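Long-range contacts in protein disulfide-isomerase A4 (Rattus norvegicus, PDB 3EC3), which catalyses the rearrangement of disulfide bonds in proteins in the endoplasmic reticulum, this chain being its noncatalytic b-b' fragment: residues K132-V142 against E168-Y179; L186-A197 against K206-F214. The protein carries 1 engineered substitution. All blocks are in the same frame, centred on the assembly; numbering follows the deposited sequence.

Both contacts lie in the second of the two thioredoxin-like domains of this fragment. The fragment is noncatalytic, and both contacts are structural packing in it. They share one mixed five-stranded sheet and their centres are about 12 Å apart. Contact 1 joins the parallel strands 135-140 and 170-175. Contact 2 packs 186-197, a loop running into strand 196-200, against strand 206-208 and the residues that follow. Strands 135-140 and 196-200 are neighbours, and Y139 N lies 2.7 Å from N196 O in a probable hydrogen bond. Side chains meet as well: V138 CG1 is 3.6 Å from V195 CG1, and Y139 OH packs on L186 CD1. Helix 216-227 touches residues of both contacts.

Contact 1. Residues K132-V142 against E168-Y179; sequences KRPLVVVYYSV and EYTFAIADEEDY
D175 reaches V142 with a side-chain bond at the end of the parallel pairing. Its OD2 accepts a hydrogen bond from V142 N at 3.0 Å through the anti lone pair. CG stands opposite the backbone N (chi1 -178°), which carries the carboxylate across to 132-142. OD1 takes D178 N in an Asx motif, and a water donates to OD2, so both oxygens are engaged. Seven backbone bonds run from P134 O-T170 N to Y140 O-E176 N, the shortest being V136 N to T170 O at 2.7 Å.

V136, V138, F171 and I173 share one face of the sheet. V136 CB sits over a face of the F171 ring, 4.0 Å from its centroid, in a CH-pi contact. At the strand end, where side chains diverge, the Y140 ring comes back to I173. I173 CG2 meets its edge, 3.7 Å from CE1. I173 CD1 reaches V142 CG1. The Y140 hydroxyl bonds to T152 O on helix 149-163. The other face carries V137, Y139 and A174. V137 CG1 presses on A174 CB at 3.4 Å, a tight carbon pair. Y139 CE2 meets Y179 CB at 3.8 Å, and the Y139 hydroxyl bonds to E182. At the start, P134, after a cis peptide bond, sets CG 3.7 Å from Y169 CD1. With helix 149-163 between them, the strands form the beta-alpha-beta crossover of a thioredoxin-like domain.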
loop_
_atom_site.group_PDB
_atom_site.type_symbol
_atom_site.label_atom_id
_atom_site.label_comp_id
_atom_site.label_asym_id
_atom_site.label_seq_id
_atom_site.Cartn_x
_atom_site.Cartn_y
_atom_site.Cartn_z
ATOM N N LYS A 132 -2.535 -9.065 -6.002
ATOM C CA LYS A 132 -2.288 -8.746 -7.410
ATOM C C LYS A 132 -0.931 -9.293 -7.849
ATOM O O LYS A 132 0.013 -9.295 -7.067
ATOM C CB LYS A 132 -2.406 -7.240 -7.695
ATOM C CG LYS A 132 -2.539 -6.949 -9.210
ATOM C CD LYS A 132 -2.979 -5.519 -9.517
ATOM C CE LYS A 132 -3.209 -5.370 -11.038
ATOM N NZ LYS A 132 -3.599 -3.960 -11.366
ATOM N N ARG A 133 -0.848 -9.761 -9.094
ATOM C CA ARG A 133 0.403 -10.270 -9.681
ATOM C C ARG A 133 0.608 -9.645 -11.079
ATOM O O ARG A 133 -0.384 -9.277 -11.762
ATOM C CB ARG A 133 0.393 -11.811 -9.810
ATOM C CG ARG A 133 0.106 -12.577 -8.552
ATOM C CD ARG A 133 1.376 -12.826 -7.762
ATOM N NE ARG A 133 1.130 -13.516 -6.497
ATOM C CZ ARG A 133 0.691 -12.931 -5.382
ATOM N NH1 ARG A 133 0.436 -11.629 -5.351
ATOM N NH2 ARG A 133 0.526 -13.651 -4.283
ATOM N N PRO A 134 1.879 -9.528 -11.515
ATOM C CA PRO A 134 3.114 -9.870 -10.769
ATOM C C PRO A 134 3.424 -8.990 -9.529
ATOM O O PRO A 134 3.122 -7.798 -9.516
ATOM C CB PRO A 134 4.228 -9.696 -11.810
ATOM C CG PRO A 134 3.531 -9.761 -13.154
ATOM C CD PRO A 134 2.180 -9.087 -12.884
ATOM N N LEU A 135 4.056 -9.590 -8.529
ATOM C CA LEU A 135 4.401 -8.907 -7.282
ATOM C C LEU A 135 5.906 -9.046 -7.046
ATOM O O LEU A 135 6.448 -10.176 -7.024
ATOM C CB LEU A 135 3.627 -9.513 -6.115
ATOM C CG LEU A 135 4.097 -9.142 -4.703
ATOM C CD1 LEU A 135 3.853 -7.655 -4.389
ATOM C CD2 LEU A 135 3.354 -10.040 -3.706
ATOM N N VAL A 136 6.580 -7.908 -6.891
ATOM C CA VAL A 136 8.020 -7.902 -6.626
ATOM C C VAL A 136 8.161 -7.762 -5.109
ATOM O O VAL A 136 7.658 -6.811 -4.560
ATOM C CB VAL A 136 8.738 -6.748 -7.371
ATOM C CG1 VAL A 136 10.283 -6.744 -7.053
ATOM C CG2 VAL A 136 8.494 -6.834 -8.886
ATOM N N VAL A 137 8.793 -8.725 -4.431
ATOM C CA VAL A 137 8.992 -8.661 -2.977
ATOM C C VAL A 137 10.452 -8.486 -2.596
ATOM O O VAL A 137 11.299 -9.226 -3.081
ATOM C CB VAL A 137 8.477 -9.933 -2.271
ATOM C CG1 VAL A 137 8.579 -9.729 -0.700
ATOM C CG2 VAL A 137 7.012 -10.230 -2.692
ATOM N N VAL A 138 10.744 -7.513 -1.724
ATOM C CA VAL A 138 12.096 -7.294 -1.214
ATOM C C VAL A 138 12.132 -7.646 0.286
ATOM O O VAL A 138 11.427 -7.042 1.112
ATOM C CB VAL A 138 12.621 -5.860 -1.518
ATOM C CG1 VAL A 138 13.989 -5.602 -0.870
ATOM C CG2 VAL A 138 12.693 -5.621 -3.052
ATOM N N TYR A 139 12.961 -8.639 0.621
ATOM C CA TYR A 139 13.011 -9.190 1.971
ATOM C C TYR A 139 14.204 -8.668 2.782
ATOM O O TYR A 139 15.354 -8.710 2.326
ATOM C CB TYR A 139 13.146 -10.717 1.914
ATOM C CG TYR A 139 12.059 -11.449 1.156
ATOM C CD1 TYR A 139 12.212 -11.745 -0.190
ATOM C CD2 TYR A 139 10.902 -11.884 1.796
ATOM C CE1 TYR A 139 11.227 -12.446 -0.899
ATOM C CE2 TYR A 139 9.897 -12.583 1.083
ATOM C CZ TYR A 139 10.081 -12.848 -0.261
ATOM O OH TYR A 139 9.127 -13.531 -0.992
ATOM N N TYR A 140 13.925 -8.236 3.996
ATOM C CA TYR A 140 14.960 -7.815 4.932
ATOM C C TYR A 140 14.391 -7.665 6.332
ATOM O O TYR A 140 13.281 -8.080 6.593
ATOM C CB TYR A 140 15.706 -6.538 4.476
ATOM C CG TYR A 140 14.877 -5.265 4.325
ATOM C CD1 TYR A 140 14.156 -5.017 3.148
ATOM C CD2 TYR A 140 14.876 -4.287 5.326
ATOM C CE1 TYR A 140 13.443 -3.834 2.978
ATOM C CE2 TYR A 140 14.148 -3.091 5.179
ATOM C CZ TYR A 140 13.437 -2.886 3.989
ATOM O OH TYR A 140 12.748 -1.730 3.814
ATOM N N SER A 141 15.158 -7.073 7.241
ATOM C CA SER A 141 14.650 -6.839 8.592
ATOM C C SER A 141 13.816 -5.568 8.615
ATOM O O SER A 141 14.364 -4.459 8.581
ATOM C CB SER A 141 15.818 -6.778 9.605
ATOM O OG SER A 141 15.349 -6.435 10.891
ATOM N N VAL A 142 12.489 -5.711 8.652
ATOM C CA VAL A 142 11.586 -4.542 8.493
ATOM C C VAL A 142 11.126 -4.094 9.867
ATOM O O VAL A 142 10.523 -4.874 10.586
ATOM C CB VAL A 142 10.356 -4.894 7.575
ATOM C CG1 VAL A 142 9.328 -3.733 7.565
ATOM C CG2 VAL A 142 10.849 -5.177 6.147
ATOM N N GLU A 168 3.437 -1.280 -13.779
ATOM C CA GLU A 168 2.701 -2.473 -14.182
ATOM C C GLU A 168 2.871 -3.650 -13.196
ATOM O O GLU A 168 2.111 -4.653 -13.266
ATOM C CB GLU A 168 3.158 -2.906 -15.574
ATOM C CG GLU A 168 4.629 -3.353 -15.616
ATOM C CD GLU A 168 5.591 -2.229 -16.016
ATOM O OE1 GLU A 168 5.254 -1.034 -15.827
ATOM O OE2 GLU A 168 6.672 -2.541 -16.557
ATOM N N TYR A 169 3.842 -3.532 -12.268
ATOM C CA TYR A 169 4.022 -4.537 -11.213
ATOM C C TYR A 169 3.784 -3.886 -9.845
ATOM O O TYR A 169 3.991 -2.684 -9.701
ATOM C CB TYR A 169 5.456 -5.102 -11.242
ATOM C CG TYR A 169 5.867 -5.603 -12.616
ATOM C CD1 TYR A 169 4.959 -6.310 -13.421
ATOM C CD2 TYR A 169 7.160 -5.380 -13.105
ATOM C CE1 TYR A 169 5.319 -6.794 -14.705
ATOM C CE2 TYR A 169 7.538 -5.861 -14.387
ATOM C CZ TYR A 169 6.624 -6.555 -15.168
ATOM O OH TYR A 169 7.010 -7.004 -16.413
ATOM N N THR A 170 3.358 -4.692 -8.880
ATOM C CA THR A 170 3.214 -4.258 -7.460
ATOM C C THR A 170 4.545 -4.589 -6.753
ATOM O O THR A 170 5.132 -5.636 -7.021
ATOM C CB THR A 170 2.064 -5.003 -6.804
ATOM O OG1 THR A 170 0.871 -4.866 -7.625
ATOM C CG2 THR A 170 1.812 -4.496 -5.373
ATOM N N PHE A 171 5.057 -3.668 -5.927
ATOM C CA PHE A 171 6.323 -3.886 -5.191
ATOM C C PHE A 171 5.974 -3.787 -3.716
ATOM O O PHE A 171 5.074 -3.003 -3.324
ATOM C CB PHE A 171 7.335 -2.802 -5.501
ATOM C CG PHE A 171 7.950 -2.854 -6.906
ATOM C CD1 PHE A 171 7.218 -2.567 -8.040
ATOM C CD2 PHE A 171 9.310 -3.140 -7.055
ATOM C CE1 PHE A 171 7.811 -2.586 -9.316
ATOM C CE2 PHE A 171 9.919 -3.170 -8.334
ATOM C CZ PHE A 171 9.168 -2.897 -9.460
ATOM N N ALA A 172 6.648 -4.590 -2.900
ATOM C CA ALA A 172 6.444 -4.524 -1.447
ATOM C C ALA A 172 7.737 -4.898 -0.759
ATOM O O ALA A 172 8.556 -5.677 -1.324
ATOM C CB ALA A 172 5.328 -5.481 -1.025
ATOM N N ILE A 173 7.942 -4.384 0.452
ATOM C CA ILE A 173 9.033 -4.908 1.275
ATOM C C ILE A 173 8.386 -5.935 2.223
ATOM O O ILE A 173 7.182 -5.848 2.531
ATOM C CB ILE A 173 9.742 -3.771 2.076
ATOM C CG1 ILE A 173 8.761 -3.148 3.080
ATOM C CG2 ILE A 173 10.438 -2.750 1.084
ATOM C CD1 ILE A 173 9.449 -2.171 4.065
ATOM N N ALA A 174 9.164 -6.912 2.672
ATOM C CA ALA A 174 8.642 -7.992 3.504
ATOM C C ALA A 174 9.701 -8.344 4.545
ATOM O O ALA A 174 10.906 -8.297 4.257
ATOM C CB ALA A 174 8.295 -9.223 2.658
ATOM N N ASP A 175 9.255 -8.644 5.766
ATOM C CA ASP A 175 10.214 -9.007 6.801
ATOM C C ASP A 175 10.742 -10.431 6.564
ATOM O O ASP A 175 9.965 -11.346 6.320
ATOM C CB ASP A 175 9.612 -8.892 8.200
ATOM C CG ASP A 175 10.619 -9.227 9.265
ATOM O OD1 ASP A 175 10.531 -10.319 9.841
ATOM O OD2 ASP A 175 11.577 -8.463 9.440
ATOM N N GLU A 176 12.059 -10.607 6.637
ATOM C CA GLU A 176 12.676 -11.918 6.264
ATOM C C GLU A 176 12.323 -13.062 7.215
ATOM O O GLU A 176 12.278 -14.230 6.787
ATOM C CB GLU A 176 14.197 -11.808 6.101
ATOM C CG GLU A 176 14.903 -11.240 7.307
ATOM C CD GLU A 176 16.374 -10.918 7.053
ATOM O OE1 GLU A 176 16.902 -11.257 5.972
ATOM O OE2 GLU A 176 17.017 -10.350 7.964
ATOM N N GLU A 177 12.083 -12.721 8.480
ATOM C CA GLU A 177 11.662 -13.669 9.538
ATOM C C GLU A 177 10.182 -14.022 9.387
ATOM O O GLU A 177 9.818 -15.206 9.390
ATOM C CB GLU A 177 11.877 -13.077 10.941
ATOM C CG GLU A 177 13.279 -13.229 11.512
ATOM C CD GLU A 177 13.309 -13.373 13.055
ATOM O OE1 GLU A 177 12.310 -13.841 13.657
ATOM O OE2 GLU A 177 14.348 -13.021 13.668
ATOM N N ASP A 178 9.343 -12.990 9.255
ATOM C CA ASP A 178 7.919 -13.139 8.921
ATOM C C ASP A 178 7.752 -14.122 7.770
ATOM O O ASP A 178 6.863 -14.996 7.793
ATOM C CB ASP A 178 7.299 -11.773 8.530
ATOM C CG ASP A 178 5.763 -11.792 8.516
ATOM O OD1 ASP A 178 5.135 -12.713 9.107
ATOM O OD2 ASP A 178 5.165 -10.874 7.918
ATOM N N TYR A 179 8.617 -14.004 6.770
ATOM C CA TYR A 179 8.533 -14.899 5.603
ATOM C C TYR A 179 9.656 -15.929 5.514
ATOM O O TYR A 179 10.071 -16.313 4.420
ATOM C CB TYR A 179 8.435 -14.074 4.317
ATOM C CG TYR A 179 7.078 -13.450 4.149
ATOM C CD1 TYR A 179 6.828 -12.148 4.576
ATOM C CD2 TYR A 179 6.027 -14.172 3.567
ATOM C CE1 TYR A 179 5.568 -11.562 4.420
ATOM C CE2 TYR A 179 4.756 -13.596 3.411
ATOM C CZ TYR A 179 4.538 -12.297 3.833
ATOM O OH TYR A 179 3.276 -11.747 3.689
HETATM O O HOH W 1 0.679 -6.534 -9.632
HETATM O O HOH W 2 13.666 -9.406 10.802
#

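Contact 2. Residues L186-A197 against K206-F214; sequences LGLSESGGDVNA and KFAMEPEEF. Engineered in segment 186-197: G193 (natural residue Glu).
V195 stands at about a right angle to F214 and sets CG1 over the centre of one ring face, 3.6 Å from the centroid. This is a CH-pi contact only 12° off the ring normal. V195 CG1 lies opposite its own backbone N (chi1 -174°), which directs the methyl onto the ring. A197 CB approaches the same ring at its edge, 4.1 Å from CE2, and also meets M209 CB. M209 is a selenomethionine.

P211 is the second focus. S191 CB presses on its CG at 3.3 Å, tighter than usual. L188 crosses the proline obliquely and reaches the same CG through CD2. L188 CG packs on A208 CB, while L186 CD2 meets K206 CB at 3.7 Å, the two side chains nearly perpendicular.

Polar links are few. M209 N donates to A197 O at 2.8 Å. A water bridges the segments beside it: it donates to M209 O and N196 OD1 and accepts a hydrogen bond from A197 N. Helix 216-227 packs on A197 and F214 through L219. Beside the hairpin of strands 196-200 and 206-208, the fit of apolar side chains thus holds 186-195 to 206-214, while the A197-M209 bond and the bridging water fix how the two backbones lie.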
loop_
_atom_site.group_PDB
_atom_site.type_symbol
_atom_site.label_atom_id
_atom_site.label_comp_id
_atom_site.label_asym_id
_atom_site.label_seq_id
_atom_site.Cartn_x
_atom_site.Cartn_y
_atom_site.Cartn_z
ATOM N N LEU A 186 12.328 -20.264 -1.612
ATOM C CA LEU A 186 12.896 -19.526 -2.742
ATOM C C LEU A 186 14.383 -19.828 -2.973
ATOM O O LEU A 186 14.967 -19.352 -3.950
ATOM C CB LEU A 186 12.690 -18.011 -2.542
ATOM C CG LEU A 186 11.226 -17.574 -2.591
ATOM C CD1 LEU A 186 11.063 -16.166 -2.032
ATOM C CD2 LEU A 186 10.681 -17.662 -4.019
ATOM N N GLY A 187 14.978 -20.615 -2.077
ATOM C CA GLY A 187 16.406 -20.938 -2.115
ATOM C C GLY A 187 17.309 -19.788 -1.702
ATOM O O GLY A 187 18.461 -19.726 -2.129
ATOM N N LEU A 188 16.792 -18.887 -0.867
ATOM C CA LEU A 188 17.501 -17.651 -0.518
ATOM C C LEU A 188 17.978 -17.586 0.948
ATOM O O LEU A 188 18.602 -16.608 1.370
ATOM C CB LEU A 188 16.629 -16.425 -0.847
ATOM C CG LEU A 188 16.391 -16.033 -2.310
ATOM C CD1 LEU A 188 15.433 -14.854 -2.401
ATOM C CD2 LEU A 188 17.701 -15.717 -3.015
ATOM N N SER A 189 17.676 -18.625 1.715
ATOM C CA SER A 189 18.029 -18.677 3.125
ATOM C C SER A 189 19.547 -18.785 3.356
ATOM O O SER A 189 20.060 -18.284 4.362
ATOM C CB SER A 189 17.313 -19.850 3.786
ATOM O OG SER A 189 17.230 -19.643 5.178
ATOM N N GLU A 190 20.259 -19.434 2.432
ATOM C CA GLU A 190 21.725 -19.532 2.518
ATOM C C GLU A 190 22.468 -18.204 2.272
ATOM O O GLU A 190 23.472 -17.940 2.927
ATOM C CB GLU A 190 22.273 -20.670 1.612
ATOM C CG GLU A 190 22.415 -20.343 0.096
ATOM C CD GLU A 190 21.192 -19.639 -0.501
ATOM O OE1 GLU A 190 20.050 -20.055 -0.198
ATOM O OE2 GLU A 190 21.370 -18.658 -1.263
ATOM N N SER A 191 21.950 -17.362 1.367
ATOM C CA SER A 191 22.672 -16.174 0.863
ATOM C C SER A 191 23.302 -15.303 1.951
ATOM O O SER A 191 22.716 -15.111 3.022
ATOM C CB SER A 191 21.771 -15.331 -0.044
ATOM O OG SER A 191 20.856 -14.534 0.689
ATOM N N GLY A 192 24.492 -14.773 1.663
ATOM C CA GLY A 192 25.247 -13.973 2.631
ATOM C C GLY A 192 24.888 -12.494 2.655
ATOM O O GLY A 192 25.659 -11.675 3.173
ATOM N N GLY A 193 23.718 -12.157 2.107
ATOM C CA GLY A 193 23.286 -10.766 1.950
ATOM C C GLY A 193 22.136 -10.409 2.863
ATOM O O GLY A 193 21.255 -11.223 3.092
ATOM N N ASP A 194 22.150 -9.186 3.388
ATOM C CA ASP A 194 21.098 -8.713 4.287
ATOM C C ASP A 194 19.762 -8.437 3.614
ATOM O O ASP A 194 18.749 -8.308 4.303
ATOM C CB ASP A 194 21.546 -7.453 5.028
ATOM C CG ASP A 194 22.599 -7.741 6.046
ATOM O OD1 ASP A 194 23.261 -8.788 5.899
ATOM O OD2 ASP A 194 22.766 -6.937 6.985
ATOM N N VAL A 195 19.767 -8.334 2.288
ATOM C CA VAL A 195 18.557 -7.977 1.530
ATOM C C VAL A 195 18.427 -8.891 0.330
ATOM O O VAL A 195 19.389 -9.096 -0.390
ATOM C CB VAL A 195 18.594 -6.506 1.047
ATOM C CG1 VAL A 195 17.263 -6.134 0.401
ATOM C CG2 VAL A 195 18.897 -5.548 2.225
ATOM N N ASN A 196 17.239 -9.435 0.112
ATOM C CA ASN A 196 17.010 -10.385 -0.985
ATOM C C ASN A 196 15.722 -10.051 -1.708
ATOM O O ASN A 196 14.903 -9.296 -1.171
ATOM C CB ASN A 196 16.942 -11.798 -0.414
ATOM C CG ASN A 196 18.300 -12.316 -0.018
ATOM O OD1 ASN A 196 19.093 -12.690 -0.876
ATOM N ND2 ASN A 196 18.581 -12.333 1.279
ATOM N N ALA A 197 15.538 -10.579 -2.925
ATOM C CA ALA A 197 14.343 -10.205 -3.706
ATOM C C ALA A 197 13.790 -11.376 -4.506
ATOM O O ALA A 197 14.543 -12.242 -4.956
ATOM C CB ALA A 197 14.644 -9.010 -4.625
ATOM N N LYS A 206 7.487 -18.644 -9.075
ATOM C CA LYS A 206 8.273 -17.711 -8.273
ATOM C C LYS A 206 9.698 -17.652 -8.808
ATOM O O LYS A 206 10.224 -18.662 -9.289
ATOM C CB LYS A 206 8.263 -18.150 -6.808
ATOM C CG LYS A 206 6.883 -18.031 -6.145
ATOM C CD LYS A 206 6.619 -19.213 -5.178
ATOM C CE LYS A 206 5.145 -19.253 -4.708
ATOM N NZ LYS A 206 4.677 -17.997 -4.006
ATOM N N PHE A 207 10.309 -16.469 -8.756
ATOM C CA PHE A 207 11.664 -16.285 -9.273
ATOM C C PHE A 207 12.522 -15.629 -8.199
ATOM O O PHE A 207 12.144 -14.590 -7.662
ATOM C CB PHE A 207 11.636 -15.437 -10.551
ATOM C CG PHE A 207 10.669 -15.946 -11.591
ATOM C CD1 PHE A 207 9.328 -15.551 -11.578
ATOM C CD2 PHE A 207 11.093 -16.850 -12.570
ATOM C CE1 PHE A 207 8.432 -16.033 -12.527
ATOM C CE2 PHE A 207 10.200 -17.344 -13.533
ATOM C CZ PHE A 207 8.871 -16.936 -13.512
ATOM N N ALA A 208 13.667 -16.224 -7.872
ATOM C CA ALA A 208 14.503 -15.651 -6.817
ATOM C C ALA A 208 15.671 -14.886 -7.420
ATOM O O ALA A 208 16.299 -15.371 -8.371
ATOM C CB ALA A 208 15.010 -16.740 -5.876
HETATM N N MSE A 209 15.962 -13.705 -6.872
HETATM C CA MSE A 209 17.100 -12.906 -7.333
HETATM C C MSE A 209 18.415 -13.479 -6.850
HETATM O O MSE A 209 18.595 -13.709 -5.657
HETATM C CB MSE A 209 17.010 -11.433 -6.900
HETATM C CG MSE A 209 18.150 -10.564 -7.459
HETATM SE SE MSE A 209 18.056 -8.715 -6.898
HETATM C CE MSE A 209 19.549 -8.581 -5.812
ATOM N N GLU A 210 19.317 -13.700 -7.808
ATOM C CA GLU A 210 20.712 -14.045 -7.560
ATOM C C GLU A 210 21.317 -13.099 -6.529
ATOM O O GLU A 210 21.533 -11.916 -6.838
ATOM C CB GLU A 210 21.487 -13.922 -8.876
ATOM C CG GLU A 210 22.947 -14.219 -8.773
ATOM C CD GLU A 210 23.238 -15.674 -9.015
ATOM O OE1 GLU A 210 22.405 -16.529 -8.641
ATOM O OE2 GLU A 210 24.301 -15.962 -9.589
ATOM N N PRO A 211 21.575 -13.603 -5.297
ATOM C CA PRO A 211 22.148 -12.794 -4.214
ATOM C C PRO A 211 23.361 -11.971 -4.652
ATOM O O PRO A 211 24.324 -12.506 -5.209
ATOM C CB PRO A 211 22.549 -13.843 -3.173
ATOM C CG PRO A 211 21.553 -14.906 -3.353
ATOM C CD PRO A 211 21.321 -14.984 -4.844
ATOM N N GLU A 212 23.276 -10.668 -4.408
ATOM C CA GLU A 212 24.294 -9.709 -4.807
ATOM C C GLU A 212 24.195 -8.580 -3.805
ATOM O O GLU A 212 23.154 -8.442 -3.151
ATOM C CB GLU A 212 23.944 -9.171 -6.191
ATOM C CG GLU A 212 25.001 -8.270 -6.812
ATOM C CD GLU A 212 24.396 -7.275 -7.775
ATOM O OE1 GLU A 212 24.538 -6.058 -7.524
ATOM O OE2 GLU A 212 23.755 -7.707 -8.765
ATOM N N GLU A 213 25.238 -7.760 -3.677
ATOM C CA GLU A 213 25.098 -6.548 -2.866
ATOM C C GLU A 213 23.907 -5.731 -3.416
ATOM O O GLU A 213 23.836 -5.382 -4.605
ATOM C CB GLU A 213 26.417 -5.765 -2.736
ATOM C CG GLU A 213 27.271 -6.250 -1.519
ATOM C CD GLU A 213 28.750 -5.818 -1.535
ATOM O OE1 GLU A 213 29.120 -4.897 -0.766
ATOM O OE2 GLU A 213 29.559 -6.424 -2.285
ATOM N N PHE A 214 22.927 -5.515 -2.552
ATOM C CA PHE A 214 21.648 -5.005 -2.986
ATOM C C PHE A 214 21.701 -3.509 -3.228
ATOM O O PHE A 214 22.109 -2.719 -2.367
ATOM C CB PHE A 214 20.566 -5.327 -1.950
ATOM C CG PHE A 214 19.189 -5.149 -2.464
ATOM C CD1 PHE A 214 18.510 -3.951 -2.278
ATOM C CD2 PHE A 214 18.563 -6.180 -3.141
ATOM C CE1 PHE A 214 17.229 -3.785 -2.764
ATOM C CE2 PHE A 214 17.267 -6.023 -3.634
ATOM C CZ PHE A 214 16.608 -4.829 -3.451
HETATM O O HOH W 3 18.061 -12.000 -3.672
#